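Local coordinates for protein RBSTP2229 gene product (Geobacillus stearothermophilus, PDB 1T6A) that is of unknown function and belongs to the DUF1885 family, with a long helix leading into a small antiparallel sheet covered by a second helix, at residues A45-V50 against R64-M69. Residues are numbered along the deposited sequence; the frame is centred on the assembly and turned at random.
Sequences AFPYTV and RLYKGM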
ATOM      1  N   ALA A  45      -3.465   1.163   1.111  1.00 27.74           N
ATOM      2  CA  ALA A  45      -3.152   1.187  -0.311  1.00 28.50           C
ATOM      3  C   ALA A  45      -3.620  -0.107  -1.013  1.00 28.79           C
ATOM      4  O   ALA A  45      -3.801  -0.111  -2.217  1.00 29.52           O
ATOM      5  CB  ALA A  45      -1.668   1.381  -0.507  1.00 28.47           C
ATOM      6  N   PHE A  46      -3.797  -1.193  -0.257  1.00 28.97           N
ATOM      7  CA  PHE A  46      -4.341  -2.456  -0.791  1.00 29.16           C
ATOM      8  C   PHE A  46      -5.375  -3.044   0.145  1.00 28.82           C
ATOM      9  O   PHE A  46      -5.120  -4.046   0.842  1.00 29.65           O
ATOM     10  CB  PHE A  46      -3.227  -3.458  -1.041  1.00 29.28           C
ATOM     11  CG  PHE A  46      -3.624  -4.587  -1.941  1.00 29.95           C
ATOM     12  CD1 PHE A  46      -3.685  -4.411  -3.311  1.00 31.27           C
ATOM     13  CD2 PHE A  46      -3.927  -5.838  -1.411  1.00 32.00           C
ATOM     14  CE1 PHE A  46      -4.064  -5.481  -4.159  1.00 32.20           C
ATOM     15  CE2 PHE A  46      -4.296  -6.899  -2.242  1.00 32.27           C
ATOM     16  CZ  PHE A  46      -4.364  -6.714  -3.615  1.00 31.62           C
ATOM     17  N   PRO A  47      -6.543  -2.427   0.173  1.00 28.67           N
ATOM     18  CA  PRO A  47      -7.618  -2.846   1.080  1.00 29.26           C
ATOM     19  C   PRO A  47      -8.445  -4.014   0.507  1.00 29.71           C
ATOM     20  O   PRO A  47      -9.649  -3.950   0.430  1.00 30.33           O
ATOM     21  CB  PRO A  47      -8.463  -1.586   1.189  1.00 28.84           C
ATOM     22  CG  PRO A  47      -8.333  -0.967  -0.168  1.00 28.53           C
ATOM     23  CD  PRO A  47      -6.946  -1.277  -0.662  1.00 28.39           C
ATOM     24  N   TYR A  48      -7.776  -5.078   0.106  1.00 30.40           N
ATOM     25  CA  TYR A  48      -8.449  -6.214  -0.489  1.00 31.13           C
ATOM     26  C   TYR A  48      -7.885  -7.506   0.055  1.00 32.08           C
ATOM     27  O   TYR A  48      -6.729  -7.568   0.436  1.00 31.73           O
ATOM     28  CB  TYR A  48      -8.271  -6.195  -2.009  1.00 30.42           C
ATOM     29  CG  TYR A  48      -8.843  -4.967  -2.666  1.00 30.34           C
ATOM     30  CD1 TYR A  48     -10.221  -4.828  -2.848  1.00 29.70           C
ATOM     31  CD2 TYR A  48      -8.018  -3.932  -3.086  1.00 28.45           C
ATOM     32  CE1 TYR A  48     -10.753  -3.692  -3.446  1.00 29.32           C
ATOM     33  CE2 TYR A  48      -8.548  -2.787  -3.677  1.00 28.36           C
ATOM     34  CZ  TYR A  48      -9.905  -2.683  -3.863  1.00 28.25           C
ATOM     35  OH  TYR A  48     -10.422  -1.564  -4.444  1.00 28.11           O
ATOM     36  N   THR A  49      -8.724  -8.532   0.060  1.00 34.00           N
ATOM     37  CA  THR A  49      -8.311  -9.917   0.255  1.00 35.21           C
ATOM     38  C   THR A  49      -8.415 -10.620  -1.095  1.00 35.18           C
ATOM     39  O   THR A  49      -9.406 -10.462  -1.782  1.00 33.90           O
ATOM     40  CB  THR A  49      -9.282 -10.592   1.249  1.00 35.96           C
ATOM     41  OG1 THR A  49      -9.262  -9.894   2.505  1.00 38.67           O
ATOM     42  CG2 THR A  49      -8.826 -12.010   1.578  1.00 37.44           C
ATOM     43  N   VAL A  50      -7.399 -11.400  -1.457  1.00 36.45           N
ATOM     44  CA  VAL A  50      -7.337 -12.085  -2.743  1.00 37.72           C
ATOM     45  C   VAL A  50      -7.753 -13.564  -2.638  1.00 39.66           C
ATOM     46  O   VAL A  50      -7.228 -14.313  -1.807  1.00 39.17           O
ATOM     47  CB  VAL A  50      -5.907 -12.017  -3.321  1.00 37.72           C
ATOM     48  CG1 VAL A  50      -5.801 -12.782  -4.645  1.00 37.76           C
ATOM     49  CG2 VAL A  50      -5.481 -10.577  -3.525  1.00 38.08           C
ATOM     50  N   ARG A  64     -16.899  -0.741   4.095  1.00 44.10           N
ATOM     51  CA  ARG A  64     -17.974  -0.214   3.242  1.00 44.24           C
ATOM     52  C   ARG A  64     -17.453   0.563   2.021  1.00 42.54           C
ATOM     53  O   ARG A  64     -18.175   0.739   1.035  1.00 42.78           O
ATOM     54  CB  ARG A  64     -18.920   0.680   4.072  1.00 45.19           C
ATOM     55  CG  ARG A  64     -18.397   2.103   4.379  1.00 48.85           C
ATOM     56  CD  ARG A  64     -19.124   2.864   5.537  1.00 52.91           C
ATOM     57  NE  ARG A  64     -18.240   3.836   6.218  1.00 56.31           N
ATOM     58  CZ  ARG A  64     -17.223   3.509   7.032  1.00 59.27           C
ATOM     59  NH1 ARG A  64     -16.949   2.232   7.296  1.00 60.65           N
ATOM     60  NH2 ARG A  64     -16.463   4.462   7.587  1.00 60.40           N
ATOM     61  N   LEU A  65     -16.205   1.017   2.081  1.00 40.12           N
ATOM     62  CA  LEU A  65     -15.672   1.916   1.053  1.00 38.66           C
ATOM     63  C   LEU A  65     -15.107   1.225  -0.187  1.00 37.25           C
ATOM     64  O   LEU A  65     -14.842   1.884  -1.196  1.00 36.50           O
ATOM     65  CB  LEU A  65     -14.626   2.841   1.669  1.00 38.69           C
ATOM     66  CG  LEU A  65     -15.182   3.743   2.780  1.00 38.95           C
ATOM     67  CD1 LEU A  65     -14.112   4.609   3.338  1.00 39.71           C
ATOM     68  CD2 LEU A  65     -16.319   4.595   2.253  1.00 40.98           C
ATOM     69  N   TYR A  66     -14.945  -0.093  -0.109  1.00 36.01           N
ATOM     70  CA  TYR A  66     -14.383  -0.892  -1.190  1.00 35.14           C
ATOM     71  C   TYR A  66     -15.208  -2.166  -1.383  1.00 35.73           C
ATOM     72  O   TYR A  66     -15.340  -2.962  -0.457  1.00 35.31           O
ATOM     73  CB  TYR A  66     -12.933  -1.275  -0.859  1.00 34.57           C
ATOM     74  CG  TYR A  66     -12.025  -0.088  -0.612  1.00 32.92           C
ATOM     75  CD1 TYR A  66     -11.566   0.684  -1.672  1.00 32.07           C
ATOM     76  CD2 TYR A  66     -11.665   0.290   0.678  1.00 31.03           C
ATOM     77  CE1 TYR A  66     -10.766   1.773  -1.472  1.00 30.58           C
ATOM     78  CE2 TYR A  66     -10.837   1.397   0.897  1.00 32.25           C
ATOM     79  CZ  TYR A  66     -10.400   2.133  -0.188  1.00 30.49           C
ATOM     80  OH  TYR A  66      -9.599   3.220  -0.018  1.00 31.52           O
ATOM     81  N   LYS A  67     -15.760  -2.359  -2.579  1.00 35.82           N
ATOM     82  CA  LYS A  67     -16.482  -3.593  -2.885  1.00 36.31           C
ATOM     83  C   LYS A  67     -15.552  -4.688  -3.385  1.00 35.09           C
ATOM     84  O   LYS A  67     -15.505  -5.779  -2.809  1.00 35.10           O
ATOM     85  CB  LYS A  67     -17.572  -3.349  -3.912  1.00 37.29           C
ATOM     86  CG  LYS A  67     -18.422  -4.594  -4.157  1.00 41.92           C
ATOM     87  CD  LYS A  67     -19.787  -4.249  -4.770  1.00 46.91           C
ATOM     88  CE  LYS A  67     -20.549  -5.507  -5.179  1.00 49.01           C
ATOM     89  NZ  LYS A  67     -21.086  -5.372  -6.559  1.00 52.57           N
ATOM     90  N   GLY A  68     -14.830  -4.396  -4.463  1.00 33.53           N
ATOM     91  CA  GLY A  68     -13.893  -5.330  -5.039  1.00 33.03           C
ATOM     92  C   GLY A  68     -13.738  -5.226  -6.553  1.00 31.95           C
ATOM     93  O   GLY A  68     -14.281  -4.330  -7.212  1.00 31.20           O
HETATM   94  N   MSE A  69     -12.974  -6.163  -7.095  1.00 30.54           N
HETATM   95  CA  MSE A  69     -12.791  -6.281  -8.532  1.00 30.29           C
HETATM   96  C   MSE A  69     -12.328  -7.698  -8.883  1.00 29.41           C
HETATM   97  O   MSE A  69     -12.006  -8.493  -7.994  1.00 28.18           O
HETATM   98  CB  MSE A  69     -11.750  -5.251  -9.016  1.00 30.94           C
HETATM   99  CG  MSE A  69     -10.318  -5.547  -8.597  1.00 32.07           C
HETATM  100 SE   MSE A  69      -9.060  -4.046  -8.851  0.84 38.92          SE
HETATM  101  CE  MSE A  69      -9.640  -2.912  -7.350  1.00 37.38           C
TER
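Pro47 CA lies 7.4 Å from Tyr66 CA, and Tyr48 CA lies 7.1 Å from Gly68 CA. No hydrogen bond joins the two segments, because strand 56-61 lies between their strands and bonds to both. Pro47 is the centre of an inverse gamma turn, closed by a weak hydrogen bond from Tyr48 N to Phe46 O. The turn leads from helix 16-45 into edge strand 48-53 of the four-stranded antiparallel sheet. Pro47 CG sits over the centre of the Tyr66 ring, 3.5 Å from its centroid and 8° off the ring normal, a CH-pi contact. An alanine in place of Tyr66 would probably leave Pro47 CG without this ring and open a gap next to the Tyr48 hydroxyl. The two tyrosine rings meet obliquely, planes at 68°, with Tyr48 OH 3.7 Å from Tyr66 CD1. Tyr48 CE1 lies 3.9 Å from Gly68 CA. Selenomethionine Met69 bends at chi3 (74°), and its CE comes to 3.5 Å from Tyr48 CZ. Asp94 of helix 92-109 is hydrogen-bonded to Tyr48 OH through OD1, while its OD2 is hydrogen-bonded to the backbone N of Lys67 and of Gly68. Lys97 of that helix touches Pro47 and both tyrosines.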